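Local coordinates for putative adhesin (Bacteroides fragilis NCTC 9343, PDB 3PET), which is a putative lipoprotein built as a right-handed beta-helix and probably acts as a cell-surface adhesin, at residues N121-L127 with D141-T147; Y16-F21 with Q57-K61; A185-I189 with S204-K208; A151-S155 with E172-Q176; I52-I56 with V75-M81. All blocks are in the same frame, centred on the assembly; numbering follows the deposited sequence. Where two conformers were deposited one is given.

Contact 1 (N121-L127 with D141-T147); sequences NVDIQSL and DVKLEGT
Eight hydrogen bonds join 121-127 to 141-147, six between backbones and two from a backbone N to a side-chain oxygen. D141 N donates to N121 OD1 at 2.9 Å; chi1 of N121 is m. Then V122 N to D141 O is 2.8 Å, K143 N to V122 O 2.6 Å, I124 N to K143 O 2.8 Å and E145 N to I124 O 3.0 Å. Past I124 the register slips by one residue, a beta bulge. S126, at phi/psi 55/51, turns the corner. Its N donates to E145 OE1 at 2.8 Å, while E145 OE2 makes a salt bridge with R167. L127 N to E145 O (2.9 Å) and T147 N to L127 O (2.8 Å) resume the ladder. G146 faces L127 at phi/psi 136/-143; a CB there would clash with L127 O. Strands 122-125 and 142-145 run parallel, 3° apart, with axes 4.6 Å apart. On the D123 and K143 face, one water joins D123 OD2 (2.7 Å) and K143 NZ (3.1 Å). The opposite face is apolar. V122 CB lies 4.2 Å from V142 CG1, and I124 CD1 lies 4.0 Å from L144 CD2. V142 and L144 also pack on strands 111-116 and 131-136. Apolar residues stacked on like ones inside the coil, with a corner after each strand, are characteristic of the right-handed parallel beta-helix.

Contact 2 (Y16-F21 with Q57-K61); sequences YKVKEF and QVAVK
This is an apolar surface contact near the N-terminal end of the fold, where the loop between strands 11-16 and 23-26 lies against strand 56-61. No hydrogen bond crosses it. The loop has an inverse gamma turn centred on K17, with a weak bond from V18 N to Y16 O (3.0 Å). From V18 to F21 the backbone is extended. V58 and V60, both t, point toward the loop; A59 between them points away. V58 CG2 sits over one face of the Y16 ring, a CH-pi contact 3.9 Å from the centroid and 22° off the normal. Y16 has chi1 m. V58 CG1 meets V18 CG1 at 3.8 Å. V60 CG2 is 3.7 Å from V18 CB and 4.1 Å from F21 CD2, with F21 at chi1 p. V60 CG1 approaches K19 CB at 4.1 Å, but the K19 chain leads away. F21 continues inward onto L65 and I85. With side-chain packing and no polar bond between them, the loop and strand are joined by van der Waals and hydrophobic contact.

Contact 3 (A185-I189 with S204-K208); sequences ATESI and SPTIK
A short parallel strand pairing, begun at a corner of the coil, joins 185-189 to 204-208 near the C-terminal end of the chain. It lies at the surface, its centre about 25 Å from the centre of the chain. A185 ends one strand. T186 (phi/psi -88/-33) and E187 (-112/-42) turn the corner, and S188 and I189 lie in the next strand. On the other segment P205 is extended at -64/140, T206 turns at -65/-43, and I207 and K208 are again extended. The bridges are S188 with I207 (CA-CA 4.7 Å) and I189 with K208 (4.8 Å). I207 N donates to E187 O at 3.3 Å, and I189 N to I207 O at 3.0 Å. T206 N also reaches E187 O at 2.9 Å, but that bond is weak. These are successive rungs of the right-handed beta-helix; strand 188-193 pairs in the same way with 171-175 on its other edge. CA-H...O contacts flank these bonds: S188 CA is 3.2 Å from I207 O, and K208 CA 3.2 Å from I189 O. One water links the two segments, donating a hydrogen bond to T186 O (3.1 Å) and accepting one from S204 N (2.9 Å). P205 CG lies 3.8 Å from I189 CG2, and P205 CB 4.5 Å from A185 CB. I189 CG2 also lies 3.7 Å from K208 CB, while K208 NZ makes a weak hydrogen bond with Y201.

Contact 4 (A151-S155 with E172-Q176); sequences AALHS and EASSQ
The backbone bonds come first. Strands 151-155 and 172-175 run parallel, 3° apart, with axes 4.6 Å apart. Five bonds zip them: E172 N to A151 O (2.9 Å), L153 N to E172 O (2.7 Å), S174 N to L153 O (2.9 Å), S155 N to S174 O (2.9 Å) and Q176 N to S155 O (2.8 Å). The register pairs A152 with E172, L153 with A173, H154 with S174 and S155 with S175. These are neighbouring rungs on one wall of the right-handed beta-helix; strand 131-136 is the next rung beyond 151-155. A152, H154, E172 and S174 share one face; there a water lies 2.9 Å from H154 NE2 and donates to E172 OE1 at 2.9 Å. H154 is m, and S174 CB sits at its ring edge, 3.7 Å from ND1. L153, S155, A173 and S175 point to the other face. S155 OG is 3.6 Å from S175 CB, both serines being p. Inside the coil, L153 packs on V134, I161 and C183.

Contact 5 (I52-I56 with V75-M81); sequences IVALI and VRNFKKM
I52 is in the short helix 50-53, and its side chain (chi1 m, chi2 m) points toward the loop 75-81. Its CD1 lies 3.7 Å from V75 CG1. Its CG2 touches F78 CD1 at 3.9 Å and the selenium, SE, of selenomethionine M81 at 3.5 Å. V53 CG2 is 4.1 Å from M81 SE; V53 also packs on I12 and Y16. A type I turn from V53 to I56 then bends the chain, with I56 N bonded to V53 O (3.1 Å). L55, m then t, puts CD1 3.5 Å from V75 CG2. I56, also m then t, puts CD1 3.4 Å from M81 CE. In the loop, an Asx turn (K79 N to N77 OD1, 3.1 Å) overlaps the start of a type II turn from F78 to M81, and M81 folds inward with all three chi angles m. V75 O also accepts a hydrogen bond from T217 OG1 of the second subunit. No hydrogen bond joins the two segments, so within this pair the loop 75-81 meets 52-56 through apolar contact alone.

How the contacts relate
From the N terminus, the loop 16-21 of contact 2 comes first. Contact 5 opens at 52-56, before contact 2 closes at 57-61, and closes at 75-81, so these two cross. They touch through Y16 OH and V53 CG1, 3.6 Å apart, and together tie loops 16-21 and 75-81 to the short helix 50-53 and strand 56-61. The rest follow in series along the coil. Contact 1 closes a loop of 13 residues, contact 4 one of 16 and contact 3 one of 14. Contacts 1 and 4 meet where L144 CD1 lies 4.1 Å from L153 CD2. Strand 188-193 of contact 3 neighbours strand 171-175 of contact 4, though the two contacts do not touch. Centres of contacts 3 and 5 are about 46 Å apart.

Contact 1 (N121-L127 with D141-T147)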
# COMPACT_ATOMS: atom_id res chain seq x y z
N ASN A 121 -2.83 -10.35 -2.58
CA ASN A 121 -3.42 -10.03 -3.89
C ASN A 121 -4.81 -10.60 -4.05
O ASN A 121 -5.21 -11.49 -3.30
CB ASN A 121 -2.53 -10.60 -5.01
CG ASN A 121 -1.13 -10.04 -5.01
OD1 ASN A 121 -0.90 -8.88 -4.70
ND2 ASN A 121 -0.14 -10.84 -5.34
N VAL A 122 -5.55 -10.09 -5.03
CA VAL A 122 -6.86 -10.59 -5.44
C VAL A 122 -6.70 -10.90 -6.94
O VAL A 122 -6.26 -10.04 -7.71
CB VAL A 122 -8.05 -9.65 -5.13
CG1 VAL A 122 -9.38 -10.25 -5.62
CG2 VAL A 122 -8.14 -9.35 -3.64
N ASP A 123 -7.01 -12.12 -7.34
CA ASP A 123 -6.86 -12.53 -8.74
C ASP A 123 -8.14 -13.22 -9.17
O ASP A 123 -8.41 -14.33 -8.73
CB ASP A 123 -5.62 -13.44 -8.90
CG ASP A 123 -5.19 -13.75 -10.33
OD1 ASP A 123 -6.04 -13.64 -11.24
OD2 ASP A 123 -4.03 -14.14 -10.53
N ILE A 124 -8.94 -12.53 -9.99
CA ILE A 124 -10.23 -13.04 -10.47
C ILE A 124 -10.16 -13.20 -11.97
O ILE A 124 -9.90 -12.24 -12.69
CB ILE A 124 -11.41 -12.14 -10.00
CG1 ILE A 124 -11.49 -12.16 -8.44
CG2 ILE A 124 -12.75 -12.54 -10.66
CD1 ILE A 124 -12.26 -11.07 -7.88
N GLN A 125 -10.39 -14.44 -12.41
CA GLN A 125 -10.33 -14.87 -13.81
C GLN A 125 -11.70 -15.28 -14.31
O GLN A 125 -12.48 -15.86 -13.54
CB GLN A 125 -9.34 -16.04 -13.93
CG GLN A 125 -7.94 -15.72 -13.40
CD GLN A 125 -7.00 -16.91 -13.40
OE1 GLN A 125 -6.52 -17.36 -12.34
NE2 GLN A 125 -6.67 -17.40 -14.58
N SER A 126 -11.99 -15.00 -15.60
CA SER A 126 -13.24 -15.34 -16.29
C SER A 126 -14.46 -14.80 -15.52
O SER A 126 -15.41 -15.53 -15.23
CB SER A 126 -13.37 -16.85 -16.49
OG SER A 126 -12.19 -17.39 -17.06
N LEU A 127 -14.41 -13.50 -15.21
CA LEU A 127 -15.53 -12.84 -14.55
C LEU A 127 -16.56 -12.39 -15.59
O LEU A 127 -16.20 -11.79 -16.59
CB LEU A 127 -15.00 -11.63 -13.73
CG LEU A 127 -16.06 -10.73 -13.05
CD1 LEU A 127 -16.88 -11.49 -11.98
CD2 LEU A 127 -15.41 -9.46 -12.51
N ASP A 141 -2.06 -6.27 -5.02
CA ASP A 141 -2.65 -6.02 -6.34
C ASP A 141 -4.00 -6.67 -6.50
O ASP A 141 -4.25 -7.73 -5.92
CB ASP A 141 -1.71 -6.56 -7.43
CG ASP A 141 -0.37 -5.86 -7.53
OD1 ASP A 141 -0.24 -4.75 -6.98
OD2 ASP A 141 0.51 -6.39 -8.22
N VAL A 142 -4.88 -6.06 -7.31
CA VAL A 142 -6.19 -6.63 -7.65
C VAL A 142 -6.16 -6.88 -9.16
O VAL A 142 -6.09 -5.93 -9.94
CB VAL A 142 -7.40 -5.77 -7.20
CG1 VAL A 142 -8.73 -6.41 -7.64
CG2 VAL A 142 -7.38 -5.57 -5.69
N LYS A 143 -6.08 -8.16 -9.56
CA LYS A 143 -6.04 -8.58 -10.96
C LYS A 143 -7.42 -9.10 -11.37
O LYS A 143 -7.99 -9.95 -10.68
CB LYS A 143 -4.94 -9.62 -11.21
CG LYS A 143 -4.72 -9.93 -12.69
CD LYS A 143 -3.51 -10.82 -12.89
CE LYS A 143 -3.32 -11.21 -14.34
NZ LYS A 143 -2.33 -12.31 -14.50
N LEU A 144 -7.96 -8.56 -12.48
CA LEU A 144 -9.29 -8.87 -12.98
C LEU A 144 -9.29 -9.13 -14.47
O LEU A 144 -8.73 -8.35 -15.25
CB LEU A 144 -10.23 -7.68 -12.68
CG LEU A 144 -10.31 -7.20 -11.22
CD1 LEU A 144 -10.71 -5.76 -11.14
CD2 LEU A 144 -11.25 -8.08 -10.40
N GLU A 145 -9.95 -10.21 -14.88
CA GLU A 145 -10.11 -10.58 -16.28
C GLU A 145 -11.56 -11.02 -16.51
O GLU A 145 -12.16 -11.69 -15.66
CB GLU A 145 -9.11 -11.68 -16.69
CG GLU A 145 -9.15 -12.05 -18.18
CD GLU A 145 -10.22 -13.06 -18.56
OE1 GLU A 145 -10.55 -13.91 -17.71
OE2 GLU A 145 -10.75 -13.00 -19.69
N GLY A 146 -12.11 -10.61 -17.65
CA GLY A 146 -13.48 -10.95 -18.03
C GLY A 146 -14.23 -9.78 -18.60
O GLY A 146 -13.66 -8.98 -19.34
N THR A 147 -15.51 -9.68 -18.29
CA THR A 147 -16.34 -8.59 -18.81
C THR A 147 -17.22 -8.00 -17.71
O THR A 147 -17.61 -8.68 -16.77
CB THR A 147 -17.24 -9.06 -20.02
OG1 THR A 147 -18.24 -9.98 -19.56
CG2 THR A 147 -16.44 -9.66 -21.18
O HOH W 1 -3.83 -14.72 -13.20

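Contact 2 (Y16-F21 with Q57-K61)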
# COMPACT_ATOMS: atom_id res chain seq x y z
N TYR A 16 -16.59 -27.83 6.76
CA TYR A 16 -17.64 -27.12 7.48
C TYR A 16 -18.88 -27.07 6.60
O TYR A 16 -18.88 -26.44 5.52
CB TYR A 16 -17.19 -25.69 7.88
CG TYR A 16 -15.83 -25.59 8.55
CD1 TYR A 16 -14.66 -25.69 7.80
CD2 TYR A 16 -15.71 -25.31 9.91
CE1 TYR A 16 -13.41 -25.59 8.40
CE2 TYR A 16 -14.45 -25.19 10.52
CZ TYR A 16 -13.30 -25.30 9.75
OH TYR A 16 -12.04 -25.20 10.31
N LYS A 17 -19.93 -27.75 7.04
CA LYS A 17 -21.19 -27.77 6.30
C LYS A 17 -21.95 -26.51 6.68
O LYS A 17 -22.76 -26.51 7.61
CB LYS A 17 -21.98 -29.05 6.60
N VAL A 18 -21.60 -25.41 6.03
CA VAL A 18 -22.16 -24.09 6.29
C VAL A 18 -23.46 -23.89 5.49
O VAL A 18 -23.67 -24.55 4.47
CB VAL A 18 -21.11 -22.99 5.96
CG1 VAL A 18 -19.92 -23.07 6.89
CG2 VAL A 18 -20.64 -23.07 4.50
N LYS A 19 -24.30 -22.96 5.96
CA LYS A 19 -25.51 -22.52 5.27
C LYS A 19 -25.09 -21.80 3.99
O LYS A 19 -23.96 -21.31 3.92
CB LYS A 19 -26.31 -21.55 6.16
CG LYS A 19 -27.13 -22.21 7.25
CD LYS A 19 -28.18 -21.22 7.74
CE LYS A 19 -28.70 -21.56 9.11
NZ LYS A 19 -29.36 -20.38 9.72
N GLU A 20 -25.99 -21.67 3.01
CA GLU A 20 -25.63 -20.97 1.78
C GLU A 20 -25.41 -19.47 2.06
O GLU A 20 -26.07 -18.88 2.92
CB GLU A 20 -26.64 -21.19 0.66
CG GLU A 20 -26.16 -20.61 -0.67
CD GLU A 20 -27.05 -20.89 -1.87
OE1 GLU A 20 -27.87 -21.83 -1.80
OE2 GLU A 20 -26.89 -20.19 -2.89
N PHE A 21 -24.42 -18.90 1.38
CA PHE A 21 -24.00 -17.50 1.48
C PHE A 21 -23.70 -16.99 0.08
O PHE A 21 -23.43 -17.80 -0.82
CB PHE A 21 -22.75 -17.37 2.40
CG PHE A 21 -21.58 -18.22 1.95
CD1 PHE A 21 -20.72 -17.77 0.95
CD2 PHE A 21 -21.40 -19.50 2.46
CE1 PHE A 21 -19.69 -18.59 0.48
CE2 PHE A 21 -20.37 -20.32 1.99
CZ PHE A 21 -19.52 -19.86 1.01
N GLN A 57 -12.31 -19.42 13.26
CA GLN A 57 -13.72 -19.47 13.66
C GLN A 57 -14.55 -19.22 12.40
O GLN A 57 -14.22 -18.36 11.58
CB GLN A 57 -14.04 -18.46 14.78
CG GLN A 57 -13.25 -18.69 16.07
CD GLN A 57 -12.04 -17.79 16.16
OE1 GLN A 57 -12.07 -16.63 15.74
NE2 GLN A 57 -10.96 -18.32 16.70
N VAL A 58 -15.61 -20.00 12.26
CA VAL A 58 -16.45 -20.00 11.06
C VAL A 58 -17.90 -19.74 11.44
O VAL A 58 -18.40 -20.35 12.36
CB VAL A 58 -16.29 -21.39 10.37
CG1 VAL A 58 -17.28 -21.58 9.21
CG2 VAL A 58 -14.84 -21.62 9.89
N ALA A 59 -18.60 -18.88 10.68
CA ALA A 59 -20.03 -18.61 10.89
C ALA A 59 -20.66 -18.03 9.65
O ALA A 59 -20.03 -17.25 8.94
CB ALA A 59 -20.24 -17.62 12.05
N VAL A 60 -21.91 -18.39 9.40
CA VAL A 60 -22.69 -17.79 8.32
C VAL A 60 -23.77 -16.96 9.01
O VAL A 60 -24.52 -17.48 9.84
CB VAL A 60 -23.25 -18.77 7.25
CG1 VAL A 60 -24.17 -18.03 6.26
CG2 VAL A 60 -22.12 -19.47 6.50
N LYS A 61 -23.82 -15.69 8.69
CA LYS A 61 -24.77 -14.73 9.26
C LYS A 61 -25.12 -13.72 8.17
O LYS A 61 -24.20 -13.24 7.50
CB LYS A 61 -24.11 -14.08 10.48
CG LYS A 61 -24.78 -12.88 11.11
CD LYS A 61 -24.46 -12.80 12.62
CE LYS A 61 -23.00 -13.04 12.97
NZ LYS A 61 -22.77 -13.01 14.44

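Contact 3 (A185-I189 with S204-K208)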
# COMPACT_ATOMS: atom_id res chain seq x y z
N ALA A 185 -12.04 0.40 -21.28
CA ALA A 185 -13.33 1.07 -21.42
C ALA A 185 -13.72 1.17 -22.88
O ALA A 185 -13.02 1.82 -23.65
CB ALA A 185 -13.24 2.46 -20.81
N THR A 186 -14.82 0.51 -23.26
CA THR A 186 -15.21 0.56 -24.67
C THR A 186 -16.11 1.76 -24.99
O THR A 186 -16.04 2.26 -26.09
CB THR A 186 -15.88 -0.75 -25.14
OG1 THR A 186 -17.20 -0.81 -24.62
CG2 THR A 186 -15.09 -2.00 -24.74
N GLU A 187 -16.97 2.21 -24.04
CA GLU A 187 -17.89 3.31 -24.33
C GLU A 187 -17.60 4.61 -23.55
O GLU A 187 -17.72 5.69 -24.12
CB GLU A 187 -19.34 2.88 -24.05
CG GLU A 187 -19.85 1.79 -25.00
CD GLU A 187 -21.26 1.26 -24.75
OE1 GLU A 187 -21.83 1.54 -23.67
OE2 GLU A 187 -21.77 0.54 -25.63
N SER A 188 -17.28 4.51 -22.25
CA SER A 188 -17.01 5.71 -21.46
C SER A 188 -16.00 5.46 -20.36
O SER A 188 -15.89 4.34 -19.84
CB SER A 188 -18.30 6.27 -20.85
OG SER A 188 -18.83 5.42 -19.85
N ILE A 189 -15.25 6.52 -20.00
CA ILE A 189 -14.28 6.43 -18.91
C ILE A 189 -14.25 7.74 -18.13
O ILE A 189 -14.09 8.82 -18.70
CB ILE A 189 -12.83 5.97 -19.30
CG1 ILE A 189 -11.96 5.81 -18.00
CG2 ILE A 189 -12.16 6.92 -20.34
CD1 ILE A 189 -10.83 4.95 -18.06
N SER A 204 -11.51 2.75 -27.22
CA SER A 204 -11.78 4.04 -27.85
C SER A 204 -13.11 4.58 -27.32
O SER A 204 -14.09 4.64 -28.06
CB SER A 204 -11.77 3.93 -29.37
OG SER A 204 -10.52 3.44 -29.82
N PRO A 205 -13.19 4.92 -26.01
CA PRO A 205 -14.47 5.38 -25.46
C PRO A 205 -14.94 6.69 -26.10
O PRO A 205 -14.15 7.58 -26.40
CB PRO A 205 -14.17 5.54 -23.95
CG PRO A 205 -12.69 5.76 -23.88
CD PRO A 205 -12.14 4.89 -24.96
N THR A 206 -16.24 6.75 -26.34
CA THR A 206 -16.97 7.89 -26.91
C THR A 206 -16.90 9.10 -25.96
O THR A 206 -16.75 10.23 -26.42
CB THR A 206 -18.44 7.43 -27.14
OG1 THR A 206 -18.43 6.36 -28.08
CG2 THR A 206 -19.34 8.56 -27.66
N ILE A 207 -17.09 8.85 -24.64
CA ILE A 207 -17.09 9.89 -23.62
C ILE A 207 -15.97 9.66 -22.65
O ILE A 207 -15.81 8.56 -22.13
CB ILE A 207 -18.45 9.96 -22.85
CG1 ILE A 207 -19.68 9.92 -23.79
CG2 ILE A 207 -18.48 11.19 -21.88
CD1 ILE A 207 -20.10 11.28 -24.47
N LYS A 208 -15.20 10.69 -22.38
CA LYS A 208 -14.17 10.56 -21.36
C LYS A 208 -14.10 11.81 -20.51
O LYS A 208 -14.25 12.92 -21.02
CB LYS A 208 -12.79 10.18 -21.94
CG LYS A 208 -12.15 11.12 -22.92
CD LYS A 208 -10.86 10.50 -23.41
CE LYS A 208 -10.36 11.07 -24.70
NZ LYS A 208 -9.72 10.01 -25.50
O HOH W 2 -13.81 1.08 -27.85

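Contact 4 (A151-S155 with E172-Q176)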
# COMPACT_ATOMS: atom_id res chain seq x y z
N ALA A 151 -17.61 -0.92 -14.50
CA ALA A 151 -16.51 -1.26 -13.57
C ALA A 151 -16.03 -0.01 -12.86
O ALA A 151 -15.53 0.93 -13.49
CB ALA A 151 -15.36 -1.93 -14.31
N ALA A 152 -16.26 0.03 -11.54
CA ALA A 152 -15.81 1.11 -10.67
C ALA A 152 -14.55 0.60 -9.99
O ALA A 152 -14.59 -0.43 -9.31
CB ALA A 152 -16.91 1.49 -9.66
N LEU A 153 -13.41 1.23 -10.29
CA LEU A 153 -12.08 0.81 -9.81
C LEU A 153 -11.48 1.92 -8.99
O LEU A 153 -11.10 2.95 -9.55
CB LEU A 153 -11.17 0.44 -11.01
CG LEU A 153 -11.76 -0.56 -12.04
CD1 LEU A 153 -10.82 -0.74 -13.24
CD2 LEU A 153 -12.06 -1.93 -11.40
N HIS A 154 -11.44 1.73 -7.66
CA HIS A 154 -10.96 2.76 -6.74
C HIS A 154 -9.82 2.22 -5.91
O HIS A 154 -10.02 1.38 -5.02
CB HIS A 154 -12.11 3.29 -5.84
CG HIS A 154 -13.32 3.75 -6.60
ND1 HIS A 154 -13.28 4.87 -7.43
CD2 HIS A 154 -14.56 3.22 -6.64
CE1 HIS A 154 -14.48 4.97 -7.96
NE2 HIS A 154 -15.29 4.00 -7.51
N SER A 155 -8.61 2.68 -6.20
CA SER A 155 -7.43 2.23 -5.48
C SER A 155 -7.06 3.26 -4.45
O SER A 155 -7.06 4.45 -4.76
CB SER A 155 -6.28 1.94 -6.45
OG SER A 155 -5.97 3.06 -7.27
N GLU A 172 -15.26 3.72 -14.16
CA GLU A 172 -15.06 4.82 -13.21
C GLU A 172 -13.80 4.48 -12.44
O GLU A 172 -13.81 3.52 -11.67
CB GLU A 172 -16.27 5.04 -12.30
CG GLU A 172 -17.50 5.52 -13.06
CD GLU A 172 -18.84 4.96 -12.62
OE1 GLU A 172 -18.95 4.46 -11.48
OE2 GLU A 172 -19.79 5.02 -13.44
N ALA A 173 -12.69 5.16 -12.73
CA ALA A 173 -11.42 4.84 -12.09
C ALA A 173 -10.86 6.00 -11.30
O ALA A 173 -10.80 7.12 -11.81
CB ALA A 173 -10.41 4.38 -13.13
N SER A 174 -10.42 5.73 -10.06
CA SER A 174 -9.79 6.76 -9.23
C SER A 174 -8.63 6.14 -8.48
O SER A 174 -8.79 5.08 -7.88
CB SER A 174 -10.79 7.43 -8.29
OG SER A 174 -10.13 8.33 -7.42
N SER A 175 -7.43 6.76 -8.62
CA SER A 175 -6.20 6.29 -7.99
C SER A 175 -5.80 7.29 -6.90
O SER A 175 -5.48 8.44 -7.24
CB SER A 175 -5.11 6.09 -9.05
OG SER A 175 -4.83 7.30 -9.75
N GLN A 176 -5.88 6.90 -5.60
CA GLN A 176 -5.62 7.79 -4.45
C GLN A 176 -4.47 7.34 -3.54
O GLN A 176 -4.05 8.11 -2.67
CB GLN A 176 -6.88 7.93 -3.58
CG GLN A 176 -8.04 8.62 -4.25
CD GLN A 176 -9.24 8.57 -3.33
OE1 GLN A 176 -9.95 7.59 -3.27
NE2 GLN A 176 -9.42 9.60 -2.51
O HOH W 3 -17.44 5.03 -9.13

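Contact 5 (I52-I56 with V75-M81)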
# COMPACT_ATOMS: atom_id res chain seq x y z
N ILE A 52 -3.55 -25.44 13.68
CA ILE A 52 -3.61 -24.11 13.06
C ILE A 52 -5.02 -23.94 12.45
O ILE A 52 -5.65 -22.90 12.63
CB ILE A 52 -2.46 -23.90 12.03
CG1 ILE A 52 -1.06 -24.24 12.63
CG2 ILE A 52 -2.50 -22.51 11.41
CD1 ILE A 52 -0.67 -23.55 14.00
N VAL A 53 -5.54 -25.02 11.82
CA VAL A 53 -6.91 -25.05 11.27
C VAL A 53 -7.90 -24.75 12.40
O VAL A 53 -8.85 -23.98 12.19
CB VAL A 53 -7.20 -26.42 10.59
CG1 VAL A 53 -8.69 -26.58 10.26
CG2 VAL A 53 -6.35 -26.60 9.33
N ALA A 54 -7.64 -25.30 13.60
CA ALA A 54 -8.48 -25.15 14.79
C ALA A 54 -8.60 -23.69 15.26
O ALA A 54 -9.54 -23.38 15.98
CB ALA A 54 -7.94 -26.02 15.93
N LEU A 55 -7.67 -22.80 14.83
CA LEU A 55 -7.68 -21.38 15.21
C LEU A 55 -8.71 -20.55 14.41
O LEU A 55 -8.97 -19.40 14.76
CB LEU A 55 -6.29 -20.75 15.03
CG LEU A 55 -5.11 -21.34 15.82
CD1 LEU A 55 -3.85 -20.60 15.50
CD2 LEU A 55 -5.35 -21.29 17.34
N ILE A 56 -9.27 -21.11 13.34
CA ILE A 56 -10.20 -20.36 12.50
C ILE A 56 -11.65 -20.53 12.98
O ILE A 56 -12.16 -21.65 13.07
CB ILE A 56 -10.04 -20.75 11.00
CG1 ILE A 56 -8.56 -20.48 10.54
CG2 ILE A 56 -11.09 -19.97 10.13
CD1 ILE A 56 -8.22 -20.86 9.14
N VAL A 75 1.50 -17.66 16.64
CA VAL A 75 1.76 -18.85 15.82
C VAL A 75 3.17 -18.71 15.25
O VAL A 75 3.51 -17.65 14.70
CB VAL A 75 0.68 -19.02 14.71
CG1 VAL A 75 0.98 -20.21 13.84
CG2 VAL A 75 -0.71 -19.15 15.31
N ARG A 76 4.01 -19.76 15.39
CA ARG A 76 5.37 -19.78 14.87
C ARG A 76 5.35 -19.52 13.32
O ARG A 76 6.05 -18.60 12.87
CB ARG A 76 6.08 -21.09 15.25
N ASN A 77 4.42 -20.17 12.57
CA ASN A 77 4.22 -19.94 11.12
C ASN A 77 2.85 -20.46 10.64
O ASN A 77 2.32 -21.40 11.23
CB ASN A 77 5.34 -20.58 10.28
CG ASN A 77 5.28 -22.09 10.25
OD1 ASN A 77 4.43 -22.69 9.58
ND2 ASN A 77 6.16 -22.74 11.00
N PHE A 78 2.33 -19.92 9.51
CA PHE A 78 1.04 -20.31 8.93
C PHE A 78 1.23 -21.02 7.57
O PHE A 78 0.39 -20.88 6.67
CB PHE A 78 0.12 -19.09 8.77
CG PHE A 78 -0.30 -18.40 10.05
CD1 PHE A 78 -1.45 -18.79 10.72
CD2 PHE A 78 0.42 -17.32 10.55
CE1 PHE A 78 -1.86 -18.12 11.88
CE2 PHE A 78 0.01 -16.66 11.71
CZ PHE A 78 -1.14 -17.05 12.36
N LYS A 79 2.34 -21.78 7.44
CA LYS A 79 2.66 -22.53 6.22
C LYS A 79 1.68 -23.69 5.98
O LYS A 79 1.34 -24.41 6.94
CB LYS A 79 4.10 -23.08 6.27
CG LYS A 79 5.18 -22.02 6.13
CD LYS A 79 6.54 -22.61 5.74
CE LYS A 79 7.49 -22.71 6.91
NZ LYS A 79 7.28 -23.96 7.67
N LYS A 80 1.27 -23.89 4.71
CA LYS A 80 0.38 -24.97 4.23
C LYS A 80 -1.12 -24.63 4.34
O LYS A 80 -1.93 -25.38 3.79
CB LYS A 80 0.67 -26.34 4.92
CG LYS A 80 2.03 -26.93 4.52
CD LYS A 80 2.51 -27.97 5.53
CE LYS A 80 3.95 -28.38 5.31
NZ LYS A 80 4.10 -29.35 4.19
N MSE A 81 -1.49 -23.49 4.99
CA MSE A 81 -2.89 -23.08 5.17
C MSE A 81 -3.58 -22.79 3.83
O MSE A 81 -3.10 -21.95 3.07
CB MSE A 81 -3.00 -21.84 6.08
CG MSE A 81 -2.67 -22.12 7.54
SE MSE A 81 -3.78 -23.54 8.36
CE MSE A 81 -5.47 -22.71 8.19